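Local coordinates for protein alpha-glucosidase ([Eubacterium] rectale, PDB 6PNR) that hydrolyses alpha-glycosidic bonds as a family 31 glycoside hydrolase, probably as a sulfoquinovosidase that frees the sulfosugar of sulfolipid-derived glycosides, at residues M578-D583 against E592-R597; D598-P603 against D619-L624; M28-V33 against T52-L57; S184-D189 against L200-V205. All blocks are in the same frame, centred on the assembly; numbering follows the deposited sequence.

In the fold
Contacts 1 and 2 lie in the C-terminal domain of the family 31 fold, centres 10 Å apart, and share one antiparallel sheet; strands 593-595 and 599-601 follow each other there, and Y580 of contact 1 hydrogen-bonds D619 of contact 2. Contacts 3 and 4, centres about 13 Å apart, are parts of hairpins in the N-terminal sheet, their nearest atoms no closer than about 20 Å to the other two. Contact 2 is buried and held by van der Waals contact alone, whereas contact 1 is partly exposed and adds a water bridge. Strand hydrogen bonds dominate contact 3, partly buried beside the second subunit; buried contact 4 adds an aromatic stack and a serine-carboxylate bond.

Contact 1: M578-D583 against E592-R597; sequences MHYESD and EYLFGR
In the C-terminal domain of this family 31 enzyme, the loop between strands 573-574 and 593-595 brings H579 and Y580 against L594 in the second strand and R597 just after it. The imidazole of H579 is enclosed from two directions. R597 CG sits 3.7 Å from the H579 ring centroid and only 10° off the ring normal, a CH-pi contact over the centre of that face. With CG anti to the backbone N (chi1 -165°), the R597 chain sets CG over the ring and crosses H579 at about a right angle; R597 CD lies 3.5 Å from H579 ND1. At the ring edge, in plane, L594 CD1 comes within 3.5 Å of H579 CD2. L594 CD1 also lies 4.0 Å from Y580 CE2, so one leucine methyl touches both aromatic side chains.

The polar link is indirect. A single water donates to Y580 OH at 2.8 Å and to R597 O at 2.9 Å, while the phenol also hydrogen-bonds D619. On the histidine, NE2 is hydrogen-bonded to R574 NH1, and R597 NE stands 5.0 Å from H579 ND1. With an arginine N-H directed at NE2 and a second arginine close to ND1, a positive charge on the H579 ring would probably be disfavoured, consistent with a neutral imidazole held by the R574 bond and by the carbon contacts of R597 and L594.

Contact 2: D598-P603 against D619-L624; sequences DMLIAP and DEWVHL
The indole of W621 is the flat group on which this contact turns, and the backbone of 598-600 approaches it obliquely, neither squarely over a face nor in the plane at an edge. The approach is made at the far end of the six-membered ring: L600 N lies 3.9 Å from W621 CZ3, and M599 C lies 4.2 Å from that same CZ3. L600 CB completes the meeting by standing 4.0 Å from W621 CH2. With CG anti to the carbonyl carbon (chi1 -64°), the W621 indole leaves its strand toward 598-600, and the bond of NE1 to P617 O helps fix its rotation. F647, R649 and L616 also touch the indole.

A smaller meeting forms between M599 and L624, where M599 CE is 4.3 Å from L624 CD2. The CB of M599 is directed away from 619-624, and it is the far end of the thioether chain that returns to reach the leucine. All five touching residues are buried, and the evidence for what joins the two segments is purely van der Waals.

The spacing explains why. The CA atoms of M599 and W621 are 8.6 Å apart, too far for direct strand pairing, because strand 646-649 runs between strands 599-601 and 621-623 and bonds to both sides. The contact therefore joins next-but-one strands of the antiparallel sheet of the family 31 C-terminal domain, across strand 646-649.

Contact 3: M28-V33 against T52-L57; sequences MIYVGV and TERFPL
Y30, V31, F55, P56 and L57 form the closely packed part of this antiparallel hairpin. On one face of the sheet, R54 makes a cation-pi contact with the Y30 ring, R54 CZ 4.2 Å from the Y30 centroid and 19° off its normal, NH2 over the centre. Y30 CE2 meanwhile lies 3.6 Å from P56 CB. An alanine in place of Y30 would probably open a gap beside the P56 ring and deprive the R54 guanidinium of this aromatic face. R54 NH2 also forms a salt bridge with E199. On the other face, V31 CG2 packs 3.5 Å from F55 CE1 and 3.7 Å from L57 CD2. With F55 CG between the backbone N and the carbonyl carbon (chi1 47°), the ring lies over V31 O. In the strand plane, the hydrogen-bonded pair V31 and F55 bonds both ways, V31 N to F55 O and F55 N to V31 O at 3.0 Å.

The more exposed end holds T52, E53 and V33. Here a classic beta bulge sets two residues opposite one: V33 O accepts from T52 N at 3.0 Å and from E53 N at 3.3 Å. V33 N donates to E53 O, while the E53 carboxylate turns to R98.

Strand 29-41 also pairs with strand 101-107, while I29, V31 and L57 pack on strands 68-73 and 77-83 of the second sheet. Strand 44-56 is outermost within the chain, and T52-P56 meets the second subunit.

Contact 4: S184-D189 against L200-V205; sequences STAYAD and LQIWEV
S184 and E204 supply the shortest polar bond: S184 OG donates to E204 OE2 at 2.6 Å, reaching it from above the carboxylate plane. The same hydroxyl accepts from A186 N at 3.0 Å, an ST turn. A water that donates to E204 OE2 accepts from T185 N, and T185 OG1 bonds I410 O.

Along the strands, D189 and Q201 bond mutually, D189 N to Q201 O at 2.8 Å and Q201 N to D189 O at 3.0 Å; the D189 carboxylate bonds N130. W203 N donates to Y187 O. W203 NE1 is satisfied by Q201 OE1 at 2.9 Å, close to the indole plane, while Q201 NE2 reaches D189 O through another water. With CG anti to the backbone N (chi1 -179°), Y187 stacks face to face on W203, Y187 CD1 over the indole centre and 3.3 Å from W203 CE2, planes at 29°. A leucine in place of W203 would probably leave Q201 OE1 without this donor and Y187 without its stacking partner.

The two segments lie at the open end of the hairpin of strands 188-194 and 197-202: strand 130-133 flanks A188, strand 44-56 meets the indole, and helix 408-429 packs on A186, W203 and E204.

Contact 1: M578-D583 against E592-R597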
# COMPACT_ATOMS: atom_id res chain seq x y z
N MET A 578 -12.53 31.24 -10.79
CA MET A 578 -11.70 32.42 -10.91
C MET A 578 -12.49 33.61 -11.44
O MET A 578 -12.12 34.76 -11.17
CB MET A 578 -10.50 32.15 -11.82
CG MET A 578 -9.53 33.32 -11.89
SD MET A 578 -7.94 32.85 -12.59
CE MET A 578 -7.14 32.13 -11.15
N HIS A 579 -13.56 33.36 -12.20
CA HIS A 579 -14.39 34.44 -12.72
C HIS A 579 -15.83 34.35 -12.27
O HIS A 579 -16.62 35.23 -12.60
CB HIS A 579 -14.35 34.46 -14.25
CG HIS A 579 -13.02 34.85 -14.81
ND1 HIS A 579 -12.49 36.11 -14.65
CD2 HIS A 579 -12.11 34.14 -15.53
CE1 HIS A 579 -11.31 36.16 -15.25
NE2 HIS A 579 -11.05 34.98 -15.78
N TYR A 580 -16.20 33.29 -11.53
CA TYR A 580 -17.54 33.16 -10.97
C TYR A 580 -17.39 32.73 -9.51
O TYR A 580 -17.66 31.58 -9.15
CB TYR A 580 -18.37 32.16 -11.78
CG TYR A 580 -18.42 32.56 -13.23
CD1 TYR A 580 -19.31 33.53 -13.68
CD2 TYR A 580 -17.55 31.99 -14.16
CE1 TYR A 580 -19.35 33.91 -15.00
CE2 TYR A 580 -17.59 32.36 -15.50
CZ TYR A 580 -18.49 33.32 -15.91
OH TYR A 580 -18.54 33.71 -17.23
N GLU A 581 -16.93 33.66 -8.67
CA GLU A 581 -16.55 33.29 -7.31
C GLU A 581 -17.73 32.94 -6.42
O GLU A 581 -17.53 32.32 -5.37
CB GLU A 581 -15.75 34.41 -6.65
CG GLU A 581 -14.50 34.77 -7.40
CD GLU A 581 -13.55 35.58 -6.56
OE1 GLU A 581 -13.91 35.86 -5.41
OE2 GLU A 581 -12.45 35.93 -7.06
N SER A 582 -18.95 33.32 -6.80
CA SER A 582 -20.14 33.01 -6.01
C SER A 582 -20.78 31.69 -6.40
O SER A 582 -21.76 31.28 -5.77
CB SER A 582 -21.18 34.13 -6.14
OG SER A 582 -20.61 35.38 -5.79
N ASP A 583 -20.26 31.02 -7.43
CA ASP A 583 -20.86 29.80 -7.95
C ASP A 583 -20.31 28.62 -7.16
O ASP A 583 -19.12 28.30 -7.27
CB ASP A 583 -20.57 29.67 -9.45
CG ASP A 583 -21.37 28.57 -10.11
OD1 ASP A 583 -21.58 27.51 -9.46
OD2 ASP A 583 -21.78 28.75 -11.27
N GLU A 592 -13.55 20.98 -16.51
CA GLU A 592 -13.79 22.13 -17.37
C GLU A 592 -12.84 23.24 -16.96
O GLU A 592 -12.42 23.32 -15.80
CB GLU A 592 -15.25 22.64 -17.26
CG GLU A 592 -16.30 21.53 -17.19
CD GLU A 592 -17.71 22.08 -17.18
OE1 GLU A 592 -17.89 23.26 -16.81
OE2 GLU A 592 -18.64 21.32 -17.54
N TYR A 593 -12.50 24.11 -17.91
CA TYR A 593 -11.69 25.28 -17.61
C TYR A 593 -12.15 26.47 -18.44
O TYR A 593 -12.72 26.31 -19.52
CB TYR A 593 -10.18 25.03 -17.85
CG TYR A 593 -9.79 24.67 -19.28
CD1 TYR A 593 -9.77 23.34 -19.71
CD2 TYR A 593 -9.39 25.65 -20.18
CE1 TYR A 593 -9.38 23.01 -21.02
CE2 TYR A 593 -9.01 25.34 -21.48
CZ TYR A 593 -9.01 24.02 -21.90
OH TYR A 593 -8.63 23.72 -23.19
N LEU A 594 -11.92 27.68 -17.90
CA LEU A 594 -12.09 28.90 -18.69
C LEU A 594 -10.80 29.14 -19.47
O LEU A 594 -9.72 29.18 -18.88
CB LEU A 594 -12.42 30.10 -17.79
CG LEU A 594 -13.64 29.91 -16.87
CD1 LEU A 594 -13.87 31.09 -15.91
CD2 LEU A 594 -14.88 29.65 -17.71
N PHE A 595 -10.92 29.23 -20.79
CA PHE A 595 -9.80 29.54 -21.68
C PHE A 595 -9.78 31.06 -21.79
O PHE A 595 -10.44 31.65 -22.64
CB PHE A 595 -9.99 28.85 -23.03
CG PHE A 595 -8.89 29.09 -24.02
CD1 PHE A 595 -7.56 28.89 -23.68
CD2 PHE A 595 -9.19 29.44 -25.33
CE1 PHE A 595 -6.54 29.08 -24.61
CE2 PHE A 595 -8.18 29.62 -26.27
CZ PHE A 595 -6.86 29.44 -25.91
N GLY A 596 -9.06 31.70 -20.87
CA GLY A 596 -9.23 33.13 -20.66
C GLY A 596 -10.59 33.42 -20.01
O GLY A 596 -11.28 32.53 -19.53
N ARG A 597 -10.96 34.70 -20.02
CA ARG A 597 -12.25 35.06 -19.44
C ARG A 597 -13.41 34.78 -20.39
O ARG A 597 -14.56 34.70 -19.94
CB ARG A 597 -12.28 36.55 -19.04
CG ARG A 597 -13.46 36.90 -18.12
CD ARG A 597 -13.25 38.23 -17.39
NE ARG A 597 -13.26 39.36 -18.32
CZ ARG A 597 -14.37 39.98 -18.72
NH1 ARG A 597 -15.55 39.58 -18.27
NH2 ARG A 597 -14.30 41.00 -19.56
O HOH W 1 -15.99 34.72 -17.46

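Contact 2: D598-P603 against D619-L624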
# COMPACT_ATOMS: atom_id res chain seq x y z
N ASP A 598 -13.15 34.63 -21.67
CA ASP A 598 -14.23 34.68 -22.64
C ASP A 598 -14.67 33.31 -23.16
O ASP A 598 -15.58 33.26 -23.99
CB ASP A 598 -13.84 35.57 -23.81
CG ASP A 598 -13.78 37.05 -23.42
OD1 ASP A 598 -13.89 37.36 -22.22
OD2 ASP A 598 -13.62 37.89 -24.33
N MET A 599 -14.06 32.22 -22.70
CA MET A 599 -14.41 30.90 -23.22
C MET A 599 -14.45 29.86 -22.11
O MET A 599 -13.66 29.91 -21.17
CB MET A 599 -13.42 30.43 -24.30
CG MET A 599 -13.43 31.25 -25.56
SD MET A 599 -12.69 30.35 -26.96
CE MET A 599 -14.09 29.37 -27.51
N LEU A 600 -15.39 28.93 -22.23
CA LEU A 600 -15.45 27.76 -21.36
C LEU A 600 -15.20 26.53 -22.21
O LEU A 600 -15.85 26.34 -23.24
CB LEU A 600 -16.79 27.65 -20.63
CG LEU A 600 -16.78 26.57 -19.55
CD1 LEU A 600 -17.63 27.00 -18.37
CD2 LEU A 600 -17.28 25.20 -20.07
N ILE A 601 -14.25 25.70 -21.77
CA ILE A 601 -13.89 24.47 -22.47
C ILE A 601 -14.17 23.31 -21.54
O ILE A 601 -13.75 23.33 -20.38
CB ILE A 601 -12.41 24.47 -22.91
CG1 ILE A 601 -12.02 25.84 -23.50
CG2 ILE A 601 -12.17 23.32 -23.89
CD1 ILE A 601 -12.83 26.25 -24.75
N ALA A 602 -14.88 22.31 -22.06
CA ALA A 602 -15.22 21.09 -21.32
C ALA A 602 -14.86 19.90 -22.20
O ALA A 602 -15.72 19.36 -22.91
CB ALA A 602 -16.70 21.06 -20.94
N PRO A 603 -13.60 19.47 -22.20
CA PRO A 603 -13.17 18.44 -23.16
C PRO A 603 -13.85 17.10 -22.94
O PRO A 603 -14.03 16.65 -21.81
CB PRO A 603 -11.66 18.35 -22.93
CG PRO A 603 -11.29 19.70 -22.37
CD PRO A 603 -12.47 20.06 -21.48
N ASP A 619 -24.22 33.13 -17.01
CA ASP A 619 -23.66 34.13 -17.91
C ASP A 619 -24.33 33.93 -19.26
O ASP A 619 -25.08 32.97 -19.45
CB ASP A 619 -22.13 34.01 -18.01
CG ASP A 619 -21.46 35.33 -18.30
OD1 ASP A 619 -22.09 36.19 -18.96
OD2 ASP A 619 -20.30 35.52 -17.87
N GLU A 620 -24.03 34.82 -20.20
CA GLU A 620 -24.57 34.72 -21.56
C GLU A 620 -23.56 33.98 -22.43
O GLU A 620 -22.55 34.54 -22.85
CB GLU A 620 -24.88 36.10 -22.11
CG GLU A 620 -26.05 36.74 -21.42
CD GLU A 620 -27.30 35.89 -21.56
OE1 GLU A 620 -27.89 35.90 -22.67
OE2 GLU A 620 -27.67 35.20 -20.58
N TRP A 621 -23.86 32.71 -22.74
CA TRP A 621 -22.92 31.83 -23.42
C TRP A 621 -23.43 31.48 -24.81
O TRP A 621 -24.64 31.36 -25.04
CB TRP A 621 -22.71 30.53 -22.64
CG TRP A 621 -22.06 30.68 -21.31
CD1 TRP A 621 -22.66 30.57 -20.09
CD2 TRP A 621 -20.66 30.90 -21.05
NE1 TRP A 621 -21.74 30.73 -19.08
CE2 TRP A 621 -20.50 30.93 -19.64
CE3 TRP A 621 -19.53 31.07 -21.86
CZ2 TRP A 621 -19.25 31.14 -19.03
CZ3 TRP A 621 -18.30 31.30 -21.25
CH2 TRP A 621 -18.17 31.32 -19.85
N VAL A 622 -22.49 31.30 -25.73
CA VAL A 622 -22.77 30.86 -27.10
C VAL A 622 -21.94 29.61 -27.37
O VAL A 622 -20.71 29.65 -27.26
CB VAL A 622 -22.43 31.95 -28.14
CG1 VAL A 622 -22.80 31.45 -29.54
CG2 VAL A 622 -23.14 33.27 -27.80
N HIS A 623 -22.61 28.51 -27.71
CA HIS A 623 -21.91 27.30 -28.12
C HIS A 623 -21.16 27.55 -29.43
O HIS A 623 -21.74 28.03 -30.41
CB HIS A 623 -22.89 26.14 -28.29
CG HIS A 623 -22.24 24.84 -28.63
ND1 HIS A 623 -22.47 24.19 -29.82
CD2 HIS A 623 -21.38 24.06 -27.94
CE1 HIS A 623 -21.78 23.06 -29.85
NE2 HIS A 623 -21.11 22.96 -28.72
N LEU A 624 -19.86 27.23 -29.45
CA LEU A 624 -18.99 27.71 -30.52
C LEU A 624 -19.41 27.17 -31.89
O LEU A 624 -19.39 27.91 -32.88
CB LEU A 624 -17.54 27.33 -30.23
CG LEU A 624 -16.52 27.64 -31.34
CD1 LEU A 624 -16.44 29.15 -31.61
CD2 LEU A 624 -15.15 27.08 -30.98

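Contact 3: M28-V33 against T52-L57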
# COMPACT_ATOMS: atom_id res chain seq x y z
N MET A 28 -0.31 24.99 17.61
CA MET A 28 -0.02 25.33 16.23
C MET A 28 1.15 24.55 15.66
O MET A 28 1.22 24.37 14.44
CB MET A 28 0.26 26.84 16.12
CG MET A 28 0.24 27.40 14.70
SD MET A 28 0.40 29.21 14.66
CE MET A 28 2.10 29.41 15.18
N ILE A 29 2.09 24.11 16.49
CA ILE A 29 3.32 23.46 16.03
C ILE A 29 3.58 22.21 16.86
O ILE A 29 3.54 22.25 18.09
CB ILE A 29 4.52 24.42 16.13
CG1 ILE A 29 4.28 25.70 15.33
CG2 ILE A 29 5.78 23.73 15.65
CD1 ILE A 29 5.36 26.77 15.55
N TYR A 30 3.84 21.10 16.17
CA TYR A 30 4.47 19.93 16.77
C TYR A 30 5.84 19.75 16.14
O TYR A 30 6.06 20.07 14.97
CB TYR A 30 3.65 18.64 16.55
CG TYR A 30 2.20 18.68 17.01
CD1 TYR A 30 1.27 19.49 16.38
CD2 TYR A 30 1.77 17.87 18.06
CE1 TYR A 30 -0.06 19.52 16.79
CE2 TYR A 30 0.44 17.88 18.48
CZ TYR A 30 -0.46 18.71 17.84
OH TYR A 30 -1.76 18.73 18.26
N VAL A 31 6.77 19.21 16.93
CA VAL A 31 8.11 18.91 16.46
C VAL A 31 8.42 17.48 16.84
O VAL A 31 7.76 16.88 17.69
CB VAL A 31 9.15 19.87 17.06
CG1 VAL A 31 8.83 21.28 16.65
CG2 VAL A 31 9.13 19.76 18.58
N GLY A 32 9.43 16.92 16.20
CA GLY A 32 9.80 15.57 16.56
C GLY A 32 11.00 15.08 15.78
O GLY A 32 11.74 15.85 15.17
N VAL A 33 11.17 13.76 15.85
CA VAL A 33 12.33 13.06 15.30
C VAL A 33 11.82 11.89 14.48
O VAL A 33 11.01 11.09 14.96
CB VAL A 33 13.26 12.57 16.42
CG1 VAL A 33 14.50 11.89 15.83
CG2 VAL A 33 13.65 13.74 17.35
N THR A 52 9.98 8.48 15.94
CA THR A 52 10.20 8.12 17.34
C THR A 52 9.76 9.20 18.32
O THR A 52 9.49 8.87 19.48
CB THR A 52 11.69 7.80 17.58
OG1 THR A 52 12.50 8.83 16.99
CG2 THR A 52 12.05 6.47 16.96
N GLU A 53 9.66 10.46 17.89
CA GLU A 53 9.17 11.51 18.77
C GLU A 53 8.26 12.46 18.00
O GLU A 53 8.54 12.80 16.84
CB GLU A 53 10.32 12.31 19.41
CG GLU A 53 11.34 11.46 20.17
CD GLU A 53 12.41 12.29 20.89
OE1 GLU A 53 12.18 13.51 21.06
OE2 GLU A 53 13.47 11.73 21.26
N ARG A 54 7.16 12.86 18.63
CA ARG A 54 6.32 13.94 18.14
C ARG A 54 5.58 14.52 19.33
O ARG A 54 4.94 13.77 20.08
CB ARG A 54 5.30 13.48 17.08
CG ARG A 54 4.18 14.50 16.89
CD ARG A 54 3.21 14.19 15.74
NE ARG A 54 2.08 15.13 15.76
CZ ARG A 54 1.34 15.46 14.70
NH1 ARG A 54 1.59 14.94 13.50
NH2 ARG A 54 0.35 16.34 14.85
N PHE A 55 5.64 15.84 19.52
CA PHE A 55 4.95 16.43 20.66
C PHE A 55 4.62 17.88 20.37
O PHE A 55 5.37 18.55 19.65
CB PHE A 55 5.80 16.30 21.94
CG PHE A 55 7.23 16.72 21.78
CD1 PHE A 55 7.60 18.04 21.92
CD2 PHE A 55 8.21 15.78 21.50
CE1 PHE A 55 8.92 18.43 21.78
CE2 PHE A 55 9.53 16.16 21.35
CZ PHE A 55 9.89 17.49 21.50
N PRO A 56 3.51 18.38 20.89
CA PRO A 56 3.17 19.79 20.70
C PRO A 56 4.07 20.69 21.53
O PRO A 56 4.59 20.29 22.58
CB PRO A 56 1.72 19.88 21.16
CG PRO A 56 1.60 18.78 22.18
CD PRO A 56 2.50 17.67 21.70
N LEU A 57 4.26 21.90 21.04
CA LEU A 57 5.10 22.88 21.72
C LEU A 57 4.25 23.72 22.67
O LEU A 57 3.08 24.00 22.40
CB LEU A 57 5.80 23.78 20.71
CG LEU A 57 6.84 23.12 19.81
CD1 LEU A 57 7.40 24.16 18.86
CD2 LEU A 57 7.93 22.51 20.66

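Contact 4: S184-D189 against L200-V205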
# COMPACT_ATOMS: atom_id res chain seq x y z
N SER A 184 10.78 25.83 1.87
CA SER A 184 11.64 24.68 2.11
C SER A 184 11.57 23.77 0.89
O SER A 184 10.52 23.66 0.25
CB SER A 184 11.21 23.91 3.36
OG SER A 184 11.92 22.68 3.47
N THR A 185 12.68 23.12 0.57
CA THR A 185 12.66 22.08 -0.45
C THR A 185 12.82 20.69 0.16
O THR A 185 13.10 19.73 -0.57
CB THR A 185 13.72 22.32 -1.53
OG1 THR A 185 15.03 22.13 -0.98
CG2 THR A 185 13.60 23.74 -2.11
N ALA A 186 12.64 20.57 1.48
CA ALA A 186 12.64 19.26 2.10
C ALA A 186 11.42 18.47 1.64
O ALA A 186 10.47 19.02 1.08
CB ALA A 186 12.65 19.39 3.62
N TYR A 187 11.46 17.16 1.87
CA TYR A 187 10.24 16.37 1.81
C TYR A 187 9.18 17.04 2.68
O TYR A 187 9.47 17.49 3.79
CB TYR A 187 10.48 14.94 2.30
CG TYR A 187 9.26 14.04 2.25
CD1 TYR A 187 8.31 14.05 3.26
CD2 TYR A 187 9.06 13.17 1.17
CE1 TYR A 187 7.18 13.22 3.22
CE2 TYR A 187 7.95 12.33 1.12
CZ TYR A 187 7.02 12.35 2.15
OH TYR A 187 5.91 11.53 2.09
N ALA A 188 7.96 17.11 2.17
CA ALA A 188 6.84 17.59 2.96
C ALA A 188 5.63 16.70 2.68
O ALA A 188 5.62 15.91 1.74
CB ALA A 188 6.51 19.06 2.66
N ASP A 189 4.60 16.85 3.51
CA ASP A 189 3.34 16.14 3.33
C ASP A 189 2.23 17.05 3.82
O ASP A 189 2.10 17.26 5.03
CB ASP A 189 3.35 14.80 4.07
CG ASP A 189 2.12 13.93 3.76
OD1 ASP A 189 1.15 14.43 3.16
OD2 ASP A 189 2.14 12.73 4.11
N LEU A 200 0.69 20.70 7.92
CA LEU A 200 1.78 20.72 6.96
C LEU A 200 3.00 20.09 7.63
O LEU A 200 3.61 20.70 8.51
CB LEU A 200 2.07 22.15 6.51
CG LEU A 200 0.85 23.02 6.22
CD1 LEU A 200 1.29 24.43 5.82
CD2 LEU A 200 -0.09 22.42 5.17
N GLN A 201 3.31 18.85 7.24
CA GLN A 201 4.47 18.14 7.76
C GLN A 201 5.70 18.45 6.90
O GLN A 201 5.65 18.33 5.68
CB GLN A 201 4.22 16.63 7.78
CG GLN A 201 5.43 15.83 8.27
CD GLN A 201 5.25 14.32 8.18
OE1 GLN A 201 6.19 13.55 8.43
NE2 GLN A 201 4.05 13.88 7.85
N ILE A 202 6.80 18.85 7.55
CA ILE A 202 8.04 19.21 6.88
C ILE A 202 9.18 18.41 7.50
O ILE A 202 9.25 18.29 8.73
CB ILE A 202 8.34 20.73 6.98
CG1 ILE A 202 7.08 21.57 6.85
CG2 ILE A 202 9.36 21.13 5.93
CD1 ILE A 202 6.44 21.55 5.47
N TRP A 203 10.08 17.88 6.67
CA TRP A 203 11.18 17.07 7.21
C TRP A 203 12.42 17.91 7.51
O TRP A 203 13.57 17.47 7.30
CB TRP A 203 11.50 15.90 6.28
CG TRP A 203 10.46 14.82 6.36
CD1 TRP A 203 9.26 14.88 7.01
CD2 TRP A 203 10.54 13.51 5.78
NE1 TRP A 203 8.58 13.69 6.86
CE2 TRP A 203 9.35 12.83 6.11
CE3 TRP A 203 11.50 12.84 5.01
CZ2 TRP A 203 9.08 11.53 5.69
CZ3 TRP A 203 11.22 11.54 4.58
CH2 TRP A 203 10.03 10.90 4.93
N GLU A 204 12.18 19.12 7.99
CA GLU A 204 13.17 20.03 8.56
C GLU A 204 12.38 21.14 9.24
O GLU A 204 11.17 21.29 9.02
CB GLU A 204 14.10 20.62 7.50
CG GLU A 204 13.47 21.78 6.73
CD GLU A 204 14.45 22.44 5.78
OE1 GLU A 204 15.67 22.17 5.89
OE2 GLU A 204 14.00 23.21 4.90
N VAL A 205 13.05 21.92 10.08
CA VAL A 205 12.45 23.16 10.54
C VAL A 205 12.53 24.15 9.38
O VAL A 205 13.64 24.54 8.99
CB VAL A 205 13.14 23.70 11.80
CG1 VAL A 205 12.53 25.04 12.19
CG2 VAL A 205 13.05 22.68 12.95
O HOH W 2 14.79 23.68 2.23
O HOH W 3 1.45 15.07 6.99